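Local coordinates for anti-sigma-E factor ChrR (Rhodobacter sphaeroides, PDB 2Z2S), which binds the extracytoplasmic function sigma factor sigma-E and holds it inactive, and needs its C-terminal domain to respond to singlet oxygen, at residues Leu20-Ser25 / Leu119-Glu124; Val27-Leu32 / Pro91-Asp96; Thr149-Gly154 / Cys187-Ala192. All coordinates share one frame; numbering follows the deposited sequence.

Contact 1: Leu20-Ser25 / Leu119-Glu124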
loop_
_atom_site.group_PDB
_atom_site.type_symbol
_atom_site.label_atom_id
_atom_site.label_comp_id
_atom_site.label_asym_id
_atom_site.label_seq_id
_atom_site.Cartn_x
_atom_site.Cartn_y
_atom_site.Cartn_z
ATOM N N LEU B 20 -2.493 -9.656 2.322
ATOM C CA LEU B 20 -3.138 -9.310 3.581
ATOM C C LEU B 20 -4.644 -9.296 3.468
ATOM O O LEU B 20 -5.182 -9.029 2.392
ATOM C CB LEU B 20 -2.639 -7.935 4.025
ATOM C CG LEU B 20 -2.043 -7.824 5.424
ATOM C CD1 LEU B 20 -1.057 -8.956 5.677
ATOM C CD2 LEU B 20 -1.369 -6.481 5.557
ATOM N N SER B 21 -5.326 -9.590 4.575
ATOM C CA SER B 21 -6.795 -9.583 4.580
ATOM C C SER B 21 -7.253 -8.143 4.746
ATOM O O SER B 21 -6.655 -7.379 5.495
ATOM C CB SER B 21 -7.355 -10.407 5.728
ATOM O OG SER B 21 -7.147 -9.709 6.937
ATOM N N GLU B 22 -8.328 -7.785 4.056
ATOM C CA GLU B 22 -8.851 -6.421 4.068
ATOM C C GLU B 22 -8.769 -5.668 5.388
ATOM O O GLU B 22 -8.405 -4.491 5.429
ATOM C CB GLU B 22 -10.289 -6.406 3.571
ATOM C CG GLU B 22 -10.799 -5.000 3.376
ATOM C CD GLU B 22 -12.160 -4.949 2.715
ATOM O OE1 GLU B 22 -12.711 -3.836 2.588
ATOM O OE2 GLU B 22 -12.674 -6.014 2.321
ATOM N N ALA B 23 -9.118 -6.341 6.472
ATOM C CA ALA B 23 -9.067 -5.705 7.780
ATOM C C ALA B 23 -7.639 -5.198 8.070
ATOM O O ALA B 23 -7.404 -3.992 8.213
ATOM C CB ALA B 23 -9.529 -6.707 8.869
ATOM N N PHE B 24 -6.691 -6.124 8.154
ATOM C CA PHE B 24 -5.313 -5.752 8.424
ATOM C C PHE B 24 -4.807 -4.709 7.421
ATOM O O PHE B 24 -4.131 -3.765 7.804
ATOM C CB PHE B 24 -4.415 -7.001 8.432
ATOM C CG PHE B 24 -4.721 -7.954 9.561
ATOM C CD1 PHE B 24 -4.846 -7.486 10.859
ATOM C CD2 PHE B 24 -4.879 -9.310 9.331
ATOM C CE1 PHE B 24 -5.123 -8.345 11.904
ATOM C CE2 PHE B 24 -5.157 -10.176 10.382
ATOM C CZ PHE B 24 -5.276 -9.687 11.667
ATOM N N SER B 25 -5.140 -4.872 6.144
ATOM C CA SER B 25 -4.737 -3.903 5.129
ATOM C C SER B 25 -5.274 -2.533 5.495
ATOM O O SER B 25 -4.663 -1.517 5.204
ATOM C CB SER B 25 -5.299 -4.287 3.767
ATOM O OG SER B 25 -4.836 -5.564 3.372
ATOM N N LEU B 119 -16.430 -2.179 11.416
ATOM C CA LEU B 119 -16.295 -1.711 10.047
ATOM C C LEU B 119 -16.497 -2.885 9.094
ATOM O O LEU B 119 -15.983 -3.982 9.319
ATOM C CB LEU B 119 -14.922 -1.071 9.843
ATOM C CG LEU B 119 -14.650 0.103 10.790
ATOM C CD1 LEU B 119 -13.201 0.508 10.680
ATOM C CD2 LEU B 119 -15.550 1.277 10.458
ATOM N N PRO B 120 -17.260 -2.663 8.016
ATOM C CA PRO B 120 -17.583 -3.658 6.985
ATOM C C PRO B 120 -16.392 -4.037 6.091
ATOM O O PRO B 120 -15.877 -3.202 5.345
ATOM C CB PRO B 120 -18.687 -2.964 6.198
ATOM C CG PRO B 120 -18.172 -1.528 6.177
ATOM C CD PRO B 120 -17.761 -1.327 7.630
ATOM N N THR B 121 -15.971 -5.293 6.145
ATOM C CA THR B 121 -14.841 -5.725 5.333
ATOM C C THR B 121 -14.950 -7.158 4.824
ATOM O O THR B 121 -15.662 -7.982 5.387
ATOM C CB THR B 121 -13.501 -5.614 6.113
ATOM O OG1 THR B 121 -13.611 -6.321 7.357
ATOM C CG2 THR B 121 -13.140 -4.156 6.372
ATOM N N GLY B 122 -14.227 -7.439 3.746
ATOM C CA GLY B 122 -14.210 -8.773 3.190
ATOM C C GLY B 122 -13.188 -9.507 4.029
ATOM O O GLY B 122 -12.767 -8.981 5.055
ATOM N N GLY B 123 -12.778 -10.699 3.608
ATOM C CA GLY B 123 -11.806 -11.453 4.382
ATOM C C GLY B 123 -12.364 -11.949 5.705
ATOM O O GLY B 123 -13.491 -11.629 6.078
ATOM N N GLU B 124 -11.565 -12.733 6.422
ATOM C CA GLU B 124 -11.975 -13.272 7.706
ATOM C C GLU B 124 -11.239 -12.652 8.892
ATOM O O GLU B 124 -10.873 -13.353 9.829
ATOM C CB GLU B 124 -11.783 -14.766 7.708
HETATM O O HOH W 1 -10.938 -8.433 6.670
#
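Glu22 reaches across to Thr121 and Gly122 because its CG stands anti to the backbone N (chi1 -172°) and the chain beyond CG is extended. This extended chain crosses Thr121 obliquely, with Glu22 CD 3.7 Å from Thr121 CB, and it ends at the peptide N-H of Gly122. That bond, Gly122 N to Glu22 OE2 at 2.5 Å, is fairly straight (160° at the hydrogen), yet the donor sits 56° above the carboxylate plane. A water adds a second bridge: it accepts from Ala23 N at 2.8 Å, in the first turn of the helix, and donates to Gly122 O. The other carboxylate oxygen, OE1, is hydrogen-bonded to the hydroxyl of Tyr97, and OE2 also meets the backbone of the other protein chain. An alanine in place of Glu22 would probably leave Gly122 N without this acceptor and the Tyr97 hydroxyl without this partner, the loop then being held to the helix start chiefly by the water. The contact is a polar joint between the anti-sigma region and the cupin-like domain: the start of helix 22-32 meets the loop joining strands 115-119 and 126-132, with helix 94-97 beside Thr121.

Contact 2: Val27-Leu32 / Pro91-Asp96. With ZN (zinc ion), chain I.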
loop_
_atom_site.group_PDB
_atom_site.type_symbol
_atom_site.label_atom_id
_atom_site.label_comp_id
_atom_site.label_asym_id
_atom_site.label_seq_id
_atom_site.Cartn_x
_atom_site.Cartn_y
_atom_site.Cartn_z
ATOM N N VAL B 27 -5.734 -1.277 8.591
ATOM C CA VAL B 27 -4.960 -0.662 9.643
ATOM C C VAL B 27 -3.576 -0.286 9.163
ATOM O O VAL B 27 -3.101 0.824 9.408
ATOM C CB VAL B 27 -4.833 -1.600 10.838
ATOM C CG1 VAL B 27 -3.905 -1.016 11.860
ATOM C CG2 VAL B 27 -6.199 -1.822 11.449
ATOM N N VAL B 28 -2.927 -1.216 8.478
ATOM C CA VAL B 28 -1.588 -0.965 7.982
ATOM C C VAL B 28 -1.543 0.271 7.090
ATOM O O VAL B 28 -0.668 1.127 7.236
ATOM C CB VAL B 28 -1.065 -2.157 7.203
ATOM C CG1 VAL B 28 0.275 -1.826 6.589
ATOM C CG2 VAL B 28 -0.924 -3.328 8.127
ATOM N N ALA B 29 -2.496 0.372 6.172
ATOM C CA ALA B 29 -2.538 1.518 5.274
ATOM C C ALA B 29 -2.946 2.828 5.952
ATOM O O ALA B 29 -2.602 3.896 5.463
ATOM C CB ALA B 29 -3.462 1.229 4.090
ATOM N N THR B 30 -3.672 2.778 7.065
ATOM C CA THR B 30 -4.043 4.027 7.708
ATOM C C THR B 30 -2.806 4.531 8.402
ATOM O O THR B 30 -2.571 5.736 8.509
ATOM C CB THR B 30 -5.177 3.873 8.734
ATOM O OG1 THR B 30 -6.372 3.442 8.071
ATOM C CG2 THR B 30 -5.476 5.230 9.376
ATOM N N HIS B 31 -1.993 3.602 8.871
ATOM C CA HIS B 31 -0.766 4.015 9.513
ATOM C C HIS B 31 0.075 4.638 8.414
ATOM O O HIS B 31 0.556 5.754 8.565
ATOM C CB HIS B 31 -0.029 2.824 10.117
ATOM C CG HIS B 31 1.248 3.202 10.791
ATOM N ND1 HIS B 31 1.291 4.042 11.883
ATOM C CD2 HIS B 31 2.534 2.870 10.520
ATOM C CE1 HIS B 31 2.548 4.210 12.257
ATOM N NE2 HIS B 31 3.321 3.509 11.446
ATOM N N LEU B 32 0.220 3.927 7.294
ATOM C CA LEU B 32 1.024 4.414 6.177
ATOM C C LEU B 32 0.666 5.823 5.749
ATOM O O LEU B 32 1.538 6.591 5.338
ATOM C CB LEU B 32 0.934 3.484 4.956
ATOM C CG LEU B 32 1.569 2.082 5.006
ATOM C CD1 LEU B 32 1.623 1.515 3.610
ATOM C CD2 LEU B 32 2.965 2.131 5.590
ATOM N N PRO B 91 -8.117 9.656 7.861
ATOM C CA PRO B 91 -7.810 9.998 6.468
ATOM C C PRO B 91 -7.353 9.040 5.343
ATOM O O PRO B 91 -7.852 9.154 4.220
ATOM C CB PRO B 91 -6.791 11.097 6.657
ATOM C CG PRO B 91 -5.925 10.488 7.806
ATOM C CD PRO B 91 -6.883 9.666 8.670
ATOM N N ALA B 92 -6.426 8.119 5.604
ATOM C CA ALA B 92 -5.928 7.275 4.512
ATOM C C ALA B 92 -7.051 6.637 3.692
ATOM O O ALA B 92 -7.349 7.078 2.582
ATOM C CB ALA B 92 -4.931 6.228 5.043
ATOM N N PRO B 93 -7.628 5.546 4.184
ATOM C CA PRO B 93 -8.716 4.903 3.471
ATOM C C PRO B 93 -9.822 4.844 4.520
ATOM O O PRO B 93 -10.993 4.966 4.210
ATOM C CB PRO B 93 -8.123 3.544 3.116
ATOM C CG PRO B 93 -7.257 3.241 4.226
ATOM C CD PRO B 93 -6.868 4.525 4.917
ATOM N N LEU B 94 -9.422 4.663 5.773
ATOM C CA LEU B 94 -10.342 4.621 6.902
ATOM C C LEU B 94 -11.557 5.518 6.652
ATOM O O LEU B 94 -12.685 5.164 6.989
ATOM C CB LEU B 94 -9.593 5.072 8.166
ATOM C CG LEU B 94 -10.165 4.926 9.578
ATOM C CD1 LEU B 94 -10.579 6.275 10.092
ATOM C CD2 LEU B 94 -11.317 3.945 9.573
ATOM N N ALA B 95 -11.313 6.668 6.032
ATOM C CA ALA B 95 -12.359 7.633 5.720
ATOM C C ALA B 95 -13.455 7.035 4.831
ATOM O O ALA B 95 -14.590 7.501 4.831
ATOM C CB ALA B 95 -11.741 8.872 5.053
ATOM N N ASP B 96 -13.124 5.998 4.078
ATOM C CA ASP B 96 -14.106 5.382 3.213
ATOM C C ASP B 96 -15.032 4.503 4.033
ATOM O O ASP B 96 -16.163 4.266 3.639
ATOM C CB ASP B 96 -13.423 4.520 2.144
ATOM C CG ASP B 96 -12.248 5.229 1.472
ATOM O OD1 ASP B 96 -12.279 6.479 1.370
ATOM O OD2 ASP B 96 -11.301 4.533 1.030
HETATM ZN ZN ZN I . 5.173 4.105 10.998
#
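Thr30 and Ala92 bring the two backbones together, their CA atoms 4.9 Å apart, where a turn of helix 22-32 meets the loop that leads into the short helix 94-97. The helix belongs to the zinc-binding anti-sigma fold of the ZAS superfamily, whereas 91-96 falls in the region required for the response to singlet oxygen, and the contact packs one part against the other. No hydrogen bond crosses it. Ala92 points its CB at the helix backbone, with CB 3.3 Å from Ala29 O and 3.6 Å from Thr30 CA. Thr30 takes the middle of the contact: its OG1 lies beside its own backbone N and anti to the carbonyl carbon (chi1 -64°), where it is hydrogen-bonded to Leu26 O one turn back. The hydroxyl is therefore satisfied within the helix and meets 91-96 by packing, with OG1 3.4 Å from Pro93 CD and 3.6 Å from Leu94 CB. Beyond CB, Leu94 heads away from the helix and packs on Leu190 of strand 187-193. Ala29 and Pro93 both also pack on the backbone of the other protein chain, which places this edge of the contact at the interface of the assembly. His31 leaves the same helical turn in a different direction, its CB pointing away from 91-96, and joins His6, Cys35 and Cys38 around the zinc ion. The metal bond, from His31 NE2, is 2.0 Å long. Beside Thr30, the apolar part of the contact is completed by Ala29, whose CB comes to 4.3 Å from Pro93 CG.

Contact 3: Thr149-Gly154 / Cys187-Ala192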
loop_
_atom_site.group_PDB
_atom_site.type_symbol
_atom_site.label_atom_id
_atom_site.label_comp_id
_atom_site.label_asym_id
_atom_site.label_seq_id
_atom_site.Cartn_x
_atom_site.Cartn_y
_atom_site.Cartn_z
ATOM N N THR B 149 -3.529 -2.455 16.363
ATOM C CA THR B 149 -4.249 -1.305 16.895
ATOM C C THR B 149 -3.556 -0.018 16.470
ATOM O O THR B 149 -2.332 0.089 16.530
ATOM C CB THR B 149 -4.310 -1.363 18.447
ATOM O OG1 THR B 149 -4.745 -2.665 18.858
ATOM C CG2 THR B 149 -5.288 -0.329 18.997
ATOM N N LEU B 150 -4.345 0.957 16.039
ATOM C CA LEU B 150 -3.803 2.242 15.615
ATOM C C LEU B 150 -4.548 3.348 16.327
ATOM O O LEU B 150 -5.754 3.471 16.180
ATOM C CB LEU B 150 -3.951 2.413 14.100
ATOM C CG LEU B 150 -3.701 3.775 13.433
ATOM C CD1 LEU B 150 -2.289 4.296 13.679
ATOM C CD2 LEU B 150 -3.932 3.601 11.946
ATOM N N VAL B 151 -3.823 4.139 17.107
ATOM C CA VAL B 151 -4.421 5.240 17.841
ATOM C C VAL B 151 -4.671 6.396 16.882
ATOM O O VAL B 151 -3.765 6.829 16.169
ATOM C CB VAL B 151 -3.484 5.717 18.955
ATOM C CG1 VAL B 151 -4.165 6.782 19.801
ATOM C CG2 VAL B 151 -3.077 4.543 19.809
ATOM N N LEU B 152 -5.897 6.899 16.865
ATOM C CA LEU B 152 -6.239 8.004 15.981
ATOM C C LEU B 152 -6.355 9.293 16.762
ATOM O O LEU B 152 -6.273 10.381 16.195
ATOM C CB LEU B 152 -7.556 7.717 15.267
ATOM C CG LEU B 152 -7.554 6.432 14.439
ATOM C CD1 LEU B 152 -8.942 6.156 13.910
ATOM C CD2 LEU B 152 -6.562 6.566 13.298
ATOM N N GLN B 153 -6.557 9.162 18.068
ATOM C CA GLN B 153 -6.677 10.315 18.950
ATOM C C GLN B 153 -6.316 9.910 20.371
ATOM O O GLN B 153 -6.541 8.774 20.785
ATOM C CB GLN B 153 -8.103 10.873 18.923
ATOM C CG GLN B 153 -8.245 12.169 19.702
ATOM C CD GLN B 153 -9.677 12.660 19.794
ATOM O OE1 GLN B 153 -10.515 12.035 20.441
ATOM N NE2 GLN B 153 -9.962 13.785 19.151
ATOM N N GLY B 154 -5.755 10.847 21.122
ATOM C CA GLY B 154 -5.368 10.539 22.488
ATOM C C GLY B 154 -4.238 9.524 22.555
ATOM O O GLY B 154 -3.295 9.562 21.763
ATOM N N CYS B 187 -9.308 8.513 23.790
ATOM C CA CYS B 187 -8.455 7.724 22.921
ATOM C C CYS B 187 -9.245 6.861 21.956
ATOM O O CYS B 187 -9.769 5.822 22.339
ATOM C CB CYS B 187 -7.555 6.840 23.773
ATOM S SG CYS B 187 -6.805 5.488 22.885
ATOM N N ILE B 188 -9.327 7.286 20.700
ATOM C CA ILE B 188 -10.051 6.519 19.694
ATOM C C ILE B 188 -9.044 5.709 18.890
ATOM O O ILE B 188 -8.036 6.240 18.434
ATOM C CB ILE B 188 -10.817 7.436 18.734
ATOM C CG1 ILE B 188 -11.608 8.470 19.534
ATOM C CG2 ILE B 188 -11.742 6.608 17.866
ATOM C CD1 ILE B 188 -12.189 9.581 18.689
ATOM N N CYS B 189 -9.320 4.425 18.710
ATOM C CA CYS B 189 -8.414 3.567 17.970
ATOM C C CYS B 189 -9.082 2.829 16.832
ATOM O O CYS B 189 -10.305 2.807 16.721
ATOM C CB CYS B 189 -7.809 2.529 18.903
ATOM S SG CYS B 189 -6.925 3.231 20.274
ATOM N N LEU B 190 -8.248 2.232 15.985
ATOM C CA LEU B 190 -8.701 1.412 14.874
ATOM C C LEU B 190 -8.056 0.058 15.133
ATOM O O LEU B 190 -6.829 -0.054 15.188
ATOM C CB LEU B 190 -8.217 1.966 13.540
ATOM C CG LEU B 190 -8.614 1.124 12.325
ATOM C CD1 LEU B 190 -10.112 0.871 12.306
ATOM C CD2 LEU B 190 -8.176 1.854 11.073
ATOM N N ALA B 191 -8.876 -0.965 15.325
ATOM C CA ALA B 191 -8.335 -2.281 15.587
ATOM C C ALA B 191 -8.766 -3.292 14.545
ATOM O O ALA B 191 -9.780 -3.130 13.863
ATOM C CB ALA B 191 -8.743 -2.735 16.964
ATOM N N ALA B 192 -7.965 -4.336 14.421
ATOM C CA ALA B 192 -8.234 -5.382 13.471
ATOM C C ALA B 192 -7.738 -6.678 14.081
ATOM O O ALA B 192 -6.604 -6.743 14.564
ATOM C CB ALA B 192 -7.509 -5.087 12.174
#
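Leu150 and Leu190 form the hydrogen-bonded pair at the heart of this antiparallel ladder, in which the axes of strands 149-151 and 187-192 run at 156° to each other. Leu150 N donates to Leu190 O at 2.8 Å, and Leu190 N returns the bond to Leu150 O at 2.8 Å. Thr149 with Ala191 and Val151 with Cys189 are the flanking non-hydrogen-bonded pairs. Further on, Ile188 O takes two donors, Leu152 N at 2.7 Å with an angle of 165° at the hydrogen, and Gln153 N more loosely at 3.3 Å. Two successive residues facing one carbonyl is the bonding pattern of a classic beta bulge, and here the chain turns a corner at Leu152. CA-H...O contacts supplement the ladder, among them Cys189 CA to Leu150 O at 3.2 Å.

The pairing belongs to the cupin-like domain, with 187-193 set between strands 126-132 and 147-151 in its larger antiparallel sheet. Strand 147-151 begins with Glu147, a ligand of the second zinc of the protein, and Thr149 lies close by.

Apolar packing divides between the two faces. On the face of Thr149, Val151 and Cys189, the methyl CG2 of Thr149 rests 3.8 Å from Cys189 CB. Cys189 carries SG anti to its own carbonyl carbon (chi1 -58°), where SG lies 4.1 Å from Val151 CG2. Phe156 touches Val151, Cys187 and Cys189. On the other face the CB atoms of Leu150 and Leu190 are 4.3 Å apart, with Leu152 CD1 near Leu190 CB as well; Thr30 of helix 22-32 packs on both Leu150 and Leu190.

How the contacts relate
Contacts 1 and 2 both use helix 22-32 of the anti-sigma region, contact 1 at its start and contact 2 in its later turns, whereas contact 3 lies wholly in the cupin-like domain. Contact 1 is only partly buried and polar, joined by a carboxylate and a water; contact 2 is buried and made by Ala, Thr and Pro side chains and the CB of Leu94 in van der Waals touch; contact 3, also buried, combines a backbone ladder with apolar faces. Helix and sheet meet where Val27 CG2 lies 3.6 Å from Ala192 CB. Leu119 CD1, at the start of the loop of contact 1, touches Leu94 CD2 of contact 2 and Leu190 CD1 of contact 3.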